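Local coordinates for protein general negative regulator of transcription subunit 4 (Saccharomyces cerevisiae, PDB 5AIE) that acts, through this zinc-binding RING domain, as the E3 ubiquitin ligase subunit of the CCR4-NOT complex of mRNA deadenylation and transcription control, at residues A[6-11]-A[26-31]. Sequence-based numbering, arbitrary orientation.
With ZN (zinc ion), chain C; ZN (zinc ion), chain D.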
# COMPACT_ATOMS: atom_id res chain seq x y z
N TYR A 6 2.96 -20.07 10.38
CA TYR A 6 3.08 -18.73 10.96
C TYR A 6 1.91 -17.85 10.54
O TYR A 6 1.49 -17.87 9.38
CB TYR A 6 4.40 -18.07 10.54
CG TYR A 6 5.60 -18.47 11.37
CD1 TYR A 6 5.84 -17.88 12.60
CD2 TYR A 6 6.49 -19.44 10.91
CE1 TYR A 6 6.94 -18.24 13.36
CE2 TYR A 6 7.59 -19.80 11.67
CZ TYR A 6 7.81 -19.20 12.89
OH TYR A 6 8.90 -19.56 13.64
N CYS A 7 1.38 -17.08 11.49
CA CYS A 7 0.30 -16.15 11.19
C CYS A 7 0.83 -15.00 10.33
O CYS A 7 1.78 -14.33 10.70
CB CYS A 7 -0.32 -15.60 12.48
SG CYS A 7 -1.74 -14.51 12.22
N PRO A 8 0.19 -14.78 9.17
CA PRO A 8 0.65 -13.77 8.21
C PRO A 8 0.39 -12.33 8.67
O PRO A 8 0.79 -11.39 7.97
CB PRO A 8 -0.18 -14.08 6.96
CG PRO A 8 -1.42 -14.72 7.48
CD PRO A 8 -0.99 -15.51 8.68
N LEU A 9 -0.25 -12.16 9.82
CA LEU A 9 -0.59 -10.83 10.31
C LEU A 9 0.33 -10.38 11.44
O LEU A 9 0.87 -9.28 11.41
CB LEU A 9 -2.05 -10.79 10.77
CG LEU A 9 -3.10 -11.26 9.77
CD1 LEU A 9 -4.50 -10.98 10.30
CD2 LEU A 9 -2.90 -10.60 8.42
N CYS A 10 0.49 -11.23 12.45
CA CYS A 10 1.28 -10.88 13.63
C CYS A 10 2.60 -11.64 13.71
O CYS A 10 3.36 -11.46 14.65
CB CYS A 10 0.46 -11.13 14.90
SG CYS A 10 -0.13 -12.83 15.08
N ILE A 11 2.85 -12.47 12.70
CA ILE A 11 4.07 -13.28 12.62
C ILE A 11 4.30 -14.07 13.91
O ILE A 11 5.38 -14.01 14.51
CB ILE A 11 5.31 -12.41 12.30
CG1 ILE A 11 4.96 -11.30 11.32
CG2 ILE A 11 6.44 -13.27 11.73
CD1 ILE A 11 4.54 -11.80 9.95
N CYS A 26 -12.35 -19.87 2.21
CA CYS A 26 -11.29 -19.69 1.23
C CYS A 26 -10.01 -20.41 1.64
O CYS A 26 -9.21 -20.79 0.79
CB CYS A 26 -11.01 -18.20 1.01
SG CYS A 26 -10.24 -17.38 2.41
N GLY A 27 -9.82 -20.58 2.94
CA GLY A 27 -8.67 -21.30 3.45
C GLY A 27 -7.60 -20.42 4.06
O GLY A 27 -6.57 -20.92 4.53
N TYR A 28 -7.82 -19.11 4.05
CA TYR A 28 -6.87 -18.17 4.62
C TYR A 28 -6.85 -18.29 6.14
O TYR A 28 -7.88 -18.10 6.80
CB TYR A 28 -7.21 -16.74 4.19
CG TYR A 28 -6.09 -15.75 4.41
CD1 TYR A 28 -4.93 -15.81 3.66
CD2 TYR A 28 -6.20 -14.75 5.37
CE1 TYR A 28 -3.90 -14.90 3.86
CE2 TYR A 28 -5.18 -13.84 5.57
CZ TYR A 28 -4.03 -13.92 4.81
OH TYR A 28 -3.02 -13.02 5.01
N GLN A 29 -5.69 -18.61 6.70
CA GLN A 29 -5.57 -18.86 8.13
C GLN A 29 -4.87 -17.73 8.89
O GLN A 29 -3.79 -17.29 8.50
CB GLN A 29 -4.83 -20.18 8.38
CG GLN A 29 -5.60 -21.41 7.96
CD GLN A 29 -4.90 -22.70 8.36
OE1 GLN A 29 -3.86 -23.05 7.80
NE2 GLN A 29 -5.46 -23.40 9.33
N ILE A 30 -5.49 -17.28 9.97
CA ILE A 30 -4.91 -16.28 10.86
C ILE A 30 -5.04 -16.73 12.31
O ILE A 30 -5.76 -17.68 12.60
CB ILE A 30 -5.57 -14.90 10.68
CG1 ILE A 30 -7.06 -14.98 11.02
CG2 ILE A 30 -5.37 -14.38 9.27
CD1 ILE A 30 -7.80 -13.67 10.84
N CYS A 31 -4.34 -16.05 13.21
CA CYS A 31 -4.39 -16.39 14.63
C CYS A 31 -5.76 -16.16 15.24
O CYS A 31 -6.59 -15.44 14.69
CB CYS A 31 -3.34 -15.60 15.41
SG CYS A 31 -1.75 -16.44 15.59
ZN ZN C . -2.37 -13.53 14.66
ZN ZN D . -11.65 -15.51 2.73
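In the cross-brace of this C4C4-type RING domain, the Cys7–Cys10 zinc loop of 6-11 lies against residues 26-31, which pass beside the first zinc ion. Cysteine suits both loop positions because its thiolate can bind the metal: Cys10 SG lies 2.4 Å from the zinc ion, and Cys7 SG, also a ligand, is turned anti to its own backbone N (chi1 -176°), which places it beside the other segment. There Cys7 SG accepts a weak hydrogen bond from Cys31 N at 3.2 Å, and within its own loop a long, weak one from Leu9 N; such N-H groups probably ease the negative charge on the sulphur. By the family pattern Cys31 would be the fourth ligand, but its side chain as modelled is doubtful.

Beyond the metal the contact becomes apolar. The CG2 methyl on the beta-branch of Ile30 meets Leu9 CD1 at 3.7 Å, two buried aliphatic side chains packing beside the zinc loop. Pro8, whose ring stiffens the turn, runs antiparallel alongside the Tyr28 side chain, its CG 3.4 Å from Tyr28 OH, while Pro8 CD lies against Gln29 O. At the far end, Cys26 binds the second zinc ion with Cys24, Cys48 and Cys51, so the segment runs from that zinc to the neighbourhood of the first.

Both segments are loops preceding helix 32-40: Cys31 is its N-cap, Cys34, from its first turn, also binds the first zinc, and Tyr35 packs on Ile30.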